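Local coordinates for protein DR2417 (Deinococcus radiodurans, PDB 4XWW) that is an RNase J that degrades RNA from the 5' end as an exonuclease, possibly also cuts it internally, and probably takes part in rRNA maturation, at residues L242-S247 with I341-P346; R237-L242 with R336-I341. All blocks are in the same frame, centred on the assembly; numbering follows the deposited sequence.

Interaction 1 (L242-S247 with I341-P346); sequences LTTFAS and ILSSNP. With nucleotides of chain C.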
loop_
_atom_site.group_PDB
_atom_site.type_symbol
_atom_site.label_atom_id
_atom_site.label_comp_id
_atom_site.label_asym_id
_atom_site.label_seq_id
_atom_site.Cartn_x
_atom_site.Cartn_y
_atom_site.Cartn_z
ATOM N N LEU A 242 16.295 -10.008 14.571
ATOM C CA LEU A 242 15.924 -8.612 14.472
ATOM C C LEU A 242 16.240 -8.108 13.065
ATOM O O LEU A 242 17.269 -8.459 12.514
ATOM C CB LEU A 242 16.675 -7.780 15.529
ATOM C CG LEU A 242 16.386 -6.281 15.561
ATOM C CD1 LEU A 242 16.538 -5.766 16.998
ATOM C CD2 LEU A 242 17.333 -5.502 14.616
ATOM N N THR A 243 15.344 -7.306 12.496
ATOM C CA THR A 243 15.595 -6.663 11.204
ATOM C C THR A 243 15.458 -5.174 11.337
ATOM O O THR A 243 14.675 -4.668 12.140
ATOM C CB THR A 243 14.632 -7.180 10.098
ATOM O OG1 THR A 243 15.010 -6.635 8.828
ATOM C CG2 THR A 243 13.178 -6.778 10.394
ATOM N N THR A 244 16.287 -4.455 10.577
ATOM C CA THR A 244 16.240 -3.016 10.511
ATOM C C THR A 244 16.901 -2.683 9.166
ATOM O O THR A 244 17.292 -3.601 8.445
ATOM C CB THR A 244 16.974 -2.385 11.713
ATOM O OG1 THR A 244 16.731 -0.982 11.768
ATOM C CG2 THR A 244 18.465 -2.671 11.630
ATOM N N PHE A 245 17.011 -1.409 8.795
ATOM C CA PHE A 245 17.761 -1.066 7.582
ATOM C C PHE A 245 19.221 -1.463 7.773
ATOM O O PHE A 245 19.773 -1.205 8.831
ATOM C CB PHE A 245 17.665 0.440 7.274
ATOM C CG PHE A 245 16.275 1.001 7.391
ATOM C CD1 PHE A 245 15.267 0.568 6.553
ATOM C CD2 PHE A 245 15.982 1.971 8.341
ATOM C CE1 PHE A 245 13.986 1.085 6.662
ATOM C CE2 PHE A 245 14.703 2.496 8.454
ATOM C CZ PHE A 245 13.706 2.053 7.615
ATOM N N ALA A 246 19.872 -2.063 6.772
ATOM C CA ALA A 246 21.276 -2.478 6.943
ATOM C C ALA A 246 22.206 -1.287 7.181
ATOM O O ALA A 246 23.275 -1.430 7.756
ATOM C CB ALA A 246 21.764 -3.274 5.738
ATOM N N SER A 247 21.763 -0.114 6.758
ATOM C CA SER A 247 22.560 1.095 6.912
ATOM C C SER A 247 22.312 1.845 8.224
ATOM O O SER A 247 22.886 2.918 8.448
ATOM C CB SER A 247 22.304 2.032 5.736
ATOM O OG SER A 247 21.006 2.594 5.789
ATOM N N ILE A 341 11.925 -9.337 15.899
ATOM C CA ILE A 341 11.717 -7.915 16.138
ATOM C C ILE A 341 11.865 -7.145 14.831
ATOM O O ILE A 341 12.912 -7.218 14.173
ATOM C CB ILE A 341 12.726 -7.350 17.159
ATOM C CG1 ILE A 341 12.635 -8.069 18.513
ATOM C CG2 ILE A 341 12.560 -5.829 17.322
ATOM C CD1 ILE A 341 13.863 -7.794 19.421
ATOM N N LEU A 342 10.829 -6.395 14.473
ATOM C CA LEU A 342 10.898 -5.480 13.334
ATOM C C LEU A 342 11.263 -4.092 13.845
ATOM O O LEU A 342 10.400 -3.349 14.301
ATOM C CB LEU A 342 9.561 -5.441 12.571
ATOM C CG LEU A 342 8.971 -6.806 12.217
ATOM C CD1 LEU A 342 7.682 -6.683 11.357
ATOM C CD2 LEU A 342 9.974 -7.674 11.531
ATOM N N SER A 343 12.558 -3.771 13.813
ATOM C CA SER A 343 13.055 -2.480 14.287
ATOM C C SER A 343 12.987 -1.486 13.132
ATOM O O SER A 343 14.012 -1.040 12.621
ATOM C CB SER A 343 14.483 -2.620 14.830
ATOM O OG SER A 343 14.922 -1.443 15.500
ATOM N N SER A 344 11.763 -1.146 12.742
ATOM C CA SER A 344 11.475 -0.371 11.536
ATOM C C SER A 344 9.969 -0.149 11.450
ATOM O O SER A 344 9.204 -0.792 12.155
ATOM C CB SER A 344 11.954 -1.086 10.273
ATOM O OG SER A 344 11.354 -2.358 10.180
ATOM N N ASN A 345 9.573 0.771 10.581
ATOM C CA ASN A 345 8.189 1.010 10.248
ATOM C C ASN A 345 8.093 0.832 8.754
ATOM O O ASN A 345 9.016 1.201 8.034
ATOM C CB ASN A 345 7.746 2.423 10.626
ATOM C CG ASN A 345 7.289 2.539 12.053
ATOM O OD1 ASN A 345 6.606 1.658 12.581
ATOM N ND2 ASN A 345 7.633 3.658 12.682
ATOM N N PRO A 346 6.968 0.307 8.263
ATOM C CA PRO A 346 6.830 0.216 6.804
ATOM C C PRO A 346 6.815 1.579 6.122
ATOM O O PRO A 346 6.092 2.485 6.523
ATOM C CB PRO A 346 5.465 -0.460 6.605
ATOM C CG PRO A 346 5.099 -1.032 7.935
ATOM C CD PRO A 346 5.779 -0.196 8.976
ATOM P P U C 5 18.370 -2.770 2.958
ATOM O OP1 U C 5 16.978 -2.473 3.364
ATOM O OP2 U C 5 19.368 -3.134 3.984
ATOM O "O5'" U C 5 18.334 -3.936 1.878
ATOM C "C5'" U C 5 17.860 -5.237 2.253
ATOM C "C4'" U C 5 17.226 -5.936 1.076
ATOM O "O4'" U C 5 16.944 -4.988 0.012
ATOM C "C3'" U C 5 18.086 -6.983 0.393
ATOM O "O3'" U C 5 18.133 -8.202 1.119
ATOM C "C2'" U C 5 17.391 -7.104 -0.955
ATOM O "O2'" U C 5 16.195 -7.847 -0.892
ATOM C "C1'" U C 5 17.076 -5.636 -1.246
ATOM N N1 U C 5 18.147 -4.979 -2.007
ATOM C C2 U C 5 18.150 -5.152 -3.377
ATOM O O2 U C 5 17.298 -5.798 -3.963
ATOM N N3 U C 5 19.180 -4.530 -4.034
ATOM C C4 U C 5 20.193 -3.779 -3.480
ATOM O O4 U C 5 21.051 -3.283 -4.211
ATOM C C5 U C 5 20.129 -3.655 -2.055
ATOM C C6 U C 5 19.136 -4.252 -1.383
ATOM P P U C 4 19.662 2.938 2.442
ATOM O OP1 U C 4 20.457 2.697 3.666
ATOM O OP2 U C 4 19.917 4.144 1.623
ATOM O "O5'" U C 4 19.823 1.629 1.548
ATOM C "C5'" U C 4 18.924 1.345 0.468
ATOM C "C4'" U C 4 17.895 0.326 0.895
ATOM O "O4'" U C 4 16.771 0.387 -0.026
ATOM C "C3'" U C 4 18.356 -1.131 0.887
ATOM O "O3'" U C 4 18.928 -1.511 2.140
ATOM C "C2'" U C 4 17.088 -1.868 0.472
ATOM O "O2'" U C 4 16.127 -1.996 1.498
ATOM C "C1'" U C 4 16.522 -0.898 -0.559
ATOM N N1 U C 4 17.185 -0.987 -1.867
ATOM C C2 U C 4 16.530 -1.671 -2.872
ATOM O O2 U C 4 15.439 -2.191 -2.717
ATOM N N3 U C 4 17.201 -1.718 -4.068
ATOM C C4 U C 4 18.431 -1.168 -4.358
ATOM O O4 U C 4 18.903 -1.299 -5.488
ATOM C C5 U C 4 19.045 -0.478 -3.265
ATOM C C6 U C 4 18.415 -0.413 -2.086
#

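Interaction 2 (R237-L242 with R336-I341); sequences RGRVFL and RGDTVI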
loop_
_atom_site.group_PDB
_atom_site.type_symbol
_atom_site.label_atom_id
_atom_site.label_comp_id
_atom_site.label_asym_id
_atom_site.label_seq_id
_atom_site.Cartn_x
_atom_site.Cartn_y
_atom_site.Cartn_z
ATOM N N ARG A 237 13.191 -15.558 25.918
ATOM C CA ARG A 237 13.549 -16.863 26.450
ATOM C C ARG A 237 14.410 -17.651 25.473
ATOM O O ARG A 237 15.222 -18.490 25.883
ATOM C CB ARG A 237 12.270 -17.651 26.784
ATOM C CG ARG A 237 12.476 -18.974 27.490
ATOM C CD ARG A 237 11.132 -19.677 27.680
ATOM N NE ARG A 237 11.280 -21.025 28.219
ATOM C CZ ARG A 237 10.698 -21.452 29.336
ATOM N NH1 ARG A 237 9.925 -20.632 30.036
ATOM N NH2 ARG A 237 10.883 -22.700 29.749
ATOM N N GLY A 238 14.235 -17.379 24.181
ATOM C CA GLY A 238 14.890 -18.183 23.164
ATOM C C GLY A 238 15.721 -17.348 22.199
ATOM O O GLY A 238 16.275 -16.313 22.566
ATOM N N ARG A 239 15.803 -17.801 20.953
ATOM C CA ARG A 239 16.530 -17.071 19.917
ATOM C C ARG A 239 15.857 -15.727 19.607
ATOM O O ARG A 239 14.636 -15.587 19.714
ATOM C CB ARG A 239 16.626 -17.910 18.636
ATOM C CG ARG A 239 17.380 -19.200 18.771
ATOM C CD ARG A 239 17.666 -19.810 17.399
ATOM N NE ARG A 239 16.418 -20.102 16.697
ATOM C CZ ARG A 239 16.330 -20.791 15.564
ATOM N NH1 ARG A 239 17.420 -21.285 14.999
ATOM N NH2 ARG A 239 15.147 -20.994 14.999
ATOM N N VAL A 240 16.650 -14.742 19.208
ATOM C CA VAL A 240 16.129 -13.449 18.767
ATOM C C VAL A 240 16.604 -13.191 17.345
ATOM O O VAL A 240 17.802 -13.321 17.039
ATOM C CB VAL A 240 16.575 -12.280 19.687
ATOM C CG1 VAL A 240 16.097 -10.919 19.155
ATOM C CG2 VAL A 240 16.129 -12.505 21.119
ATOM N N PHE A 241 15.656 -12.827 16.490
ATOM C CA PHE A 241 15.923 -12.319 15.155
ATOM C C PHE A 241 15.462 -10.885 15.113
ATOM O O PHE A 241 14.363 -10.559 15.568
ATOM C CB PHE A 241 15.201 -13.133 14.076
ATOM C CG PHE A 241 15.544 -14.601 14.065
ATOM C CD1 PHE A 241 15.050 -15.454 15.045
ATOM C CD2 PHE A 241 16.332 -15.138 13.060
ATOM C CE1 PHE A 241 15.365 -16.816 15.032
ATOM C CE2 PHE A 241 16.637 -16.489 13.030
ATOM C CZ PHE A 241 16.164 -17.330 14.022
ATOM N N LEU A 242 16.295 -10.008 14.571
ATOM C CA LEU A 242 15.924 -8.612 14.472
ATOM C C LEU A 242 16.240 -8.108 13.065
ATOM O O LEU A 242 17.269 -8.459 12.514
ATOM C CB LEU A 242 16.675 -7.780 15.529
ATOM C CG LEU A 242 16.386 -6.281 15.561
ATOM C CD1 LEU A 242 16.538 -5.766 16.998
ATOM C CD2 LEU A 242 17.333 -5.502 14.616
ATOM N N ARG A 336 8.302 -22.007 17.071
ATOM C CA ARG A 336 7.678 -21.467 18.277
ATOM C C ARG A 336 8.716 -21.277 19.362
ATOM O O ARG A 336 9.467 -22.197 19.650
ATOM C CB ARG A 336 6.589 -22.393 18.800
ATOM C CG ARG A 336 5.216 -22.060 18.329
ATOM C CD ARG A 336 4.185 -23.102 18.745
ATOM N NE ARG A 336 3.385 -23.450 17.579
ATOM C CZ ARG A 336 2.446 -22.660 17.078
ATOM N NH1 ARG A 336 2.180 -21.502 17.662
ATOM N NH2 ARG A 336 1.761 -23.037 16.007
ATOM N N GLY A 337 8.740 -20.097 19.974
ATOM C CA GLY A 337 9.736 -19.790 20.978
ATOM C C GLY A 337 10.703 -18.721 20.501
ATOM O O GLY A 337 11.229 -17.959 21.306
ATOM N N ASP A 338 10.948 -18.677 19.194
ATOM C CA ASP A 338 11.716 -17.576 18.600
ATOM C C ASP A 338 11.019 -16.237 18.784
ATOM O O ASP A 338 9.786 -16.156 18.802
ATOM C CB ASP A 338 11.948 -17.799 17.093
ATOM C CG ASP A 338 12.921 -18.942 16.798
ATOM O OD1 ASP A 338 13.725 -19.286 17.685
ATOM O OD2 ASP A 338 12.866 -19.529 15.692
ATOM N N THR A 339 11.820 -15.180 18.886
ATOM C CA THR A 339 11.316 -13.814 18.874
ATOM C C THR A 339 11.812 -13.103 17.624
ATOM O O THR A 339 13.012 -13.111 17.338
ATOM C CB THR A 339 11.752 -13.042 20.140
ATOM O OG1 THR A 339 11.275 -13.745 21.300
ATOM C CG2 THR A 339 11.176 -11.635 20.148
ATOM N N VAL A 340 10.893 -12.489 16.882
ATOM C CA VAL A 340 11.291 -11.663 15.739
ATOM C C VAL A 340 10.927 -10.213 16.000
ATOM O O VAL A 340 9.779 -9.889 16.323
ATOM C CB VAL A 340 10.654 -12.134 14.433
ATOM C CG1 VAL A 340 10.941 -11.104 13.295
ATOM C CG2 VAL A 340 11.200 -13.495 14.084
ATOM N N ILE A 341 11.925 -9.337 15.899
ATOM C CA ILE A 341 11.717 -7.915 16.138
ATOM C C ILE A 341 11.865 -7.145 14.831
ATOM O O ILE A 341 12.912 -7.218 14.173
ATOM C CB ILE A 341 12.726 -7.350 17.159
ATOM C CG1 ILE A 341 12.635 -8.069 18.513
ATOM C CG2 ILE A 341 12.560 -5.829 17.322
ATOM C CD1 ILE A 341 13.863 -7.794 19.421
HETATM O O HOH W 1 12.855 -15.921 21.913
HETATM O O HOH W 2 14.110 -20.011 20.250
#

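Interaction 1 (L242-S247 with I341-P346)
Thr243 and Leu342 pair at the C-terminal ends of two neighbouring parallel strands, where the backbone ladder gives way to loops. Thr243 N donates to Ile341 O at 3.0 Å, and Ser343 N returns a bond to Thr243 O at 2.8 Å, less straight at the hydrogen (143°). The tight part lies here. On one face Thr243 CG2 meets Leu342 CD2 at 3.5 Å, the two side chains set at a slant; on the other, Leu242 CD1 rests on Ile341 CG2 at 4.0 Å, while Leu242 CD2 reaches Ser343 CB. With OG1 anti to its backbone N (chi1 -170°), Thr244 donates a hydrogen bond from that hydroxyl to Ser343 O, in the carbonyl plane and 2.9 Å away. This side-chain bond follows the last backbone rung, and Ser343 itself centres an inverse gamma turn. Beyond it the segments diverge: Phe245 CZ comes only within 4.5 Å of Ser344 CB, met obliquely, and Ala246, which does not touch the other segment, donates its N to OP2 of U5 of chain C at 3.0 Å. Loops after the C-terminal edge of a parallel sheet commonly carry binding residues, and Phe245, a UMP-binding residue that here packs on an RNA sugar, fits that pattern in the beta-CASP domain. Two hydroxyls turn to the surroundings, Thr243 OG1 to Cys310 O and Ser343 OG to Val376 O and Arg251. Helices 222-234 and 249-261 cover Leu242, helix 271-282 touches Thr244 and Ala246, and strands 306-310 and 367-369 flank the pair.

Interaction 2 (R237-L242 with R336-I341)
Strands 240-242 and 339-341 run parallel, their axes 4.6 Å apart at closest approach and 18° from alignment, with Val240 beside Thr339 and Phe241 beside Val340. The ladder alternates as parallel strands require: Thr339 N donates to Arg239 O, Phe241 N to Thr339 O at 2.8 Å in an almost straight bond, and Ile341 N to Phe241 O. Just before the strands, Arg239 and Asp338 lie side by side and point the same way. The guanidinium grips the carboxylate side-on in a salt bridge, NE to Asp338 OD1 at 3.0 Å and NH2 to Asp338 OD2 at 2.8 Å, both oxygens met on their syn sides, NE well above the carboxylate plane and NH2 nearer to it. A bend at chi3 (-61°) sets NE off the line of the chain. Phe241 comes edge-on to the pair: its CZ stands 3.7 Å above the centre of the guanidinium plane, and its CE1 meets Asp338 CG at 3.7 Å with the carboxylate at the ring edge. On the face of Phe241 and Val340, Phe241 CB touches Val340 CG2; on that of Val240, Thr339 and Ile341, Val240 CG1 packs on Ile341 CD1 at 3.9 Å. Where the chains enter the sheet, one water donates to Arg239 O and Gly337 O and accepts from Thr339 OG1, while another links Arg239 N to Asp338 OD1. Arg335 N and Ala333 O hold Asp338 OD2 and Arg239 NH2 as well. Two inner strands of the five-stranded parallel sheet of the beta-CASP domain are thus joined at their N-terminal ends. Strand 306-310 stacks Phe308 on Phe241, helix 320-326 packs on Phe241 and Val340, helix 222-234 lies against Ile341, and strand 367-369 borders Thr339.

Coming from the N terminus, the chain enters strand 240-243 through 237-242 and leaves it through 242-247. It then builds helices 249-261 and 271-282, strands 265-269 and 306-310 and helix 320-326 before returning as strand 339-342. Each contact closes a loop of the same length, 94 residues at the nearest ends, interaction 1 a few residues later; the segments alternate, so the closures cross rather than nest. Leu242 and Ile341 belong to both. Interaction 2 joins the strand starts, its nearest atom about 10 Å from the RNA; interaction 1, centred 14 Å away, joins their ends, where the loops lead to the bound nucleotides. Together they seam neighbouring strands of the beta-CASP sheet along their length.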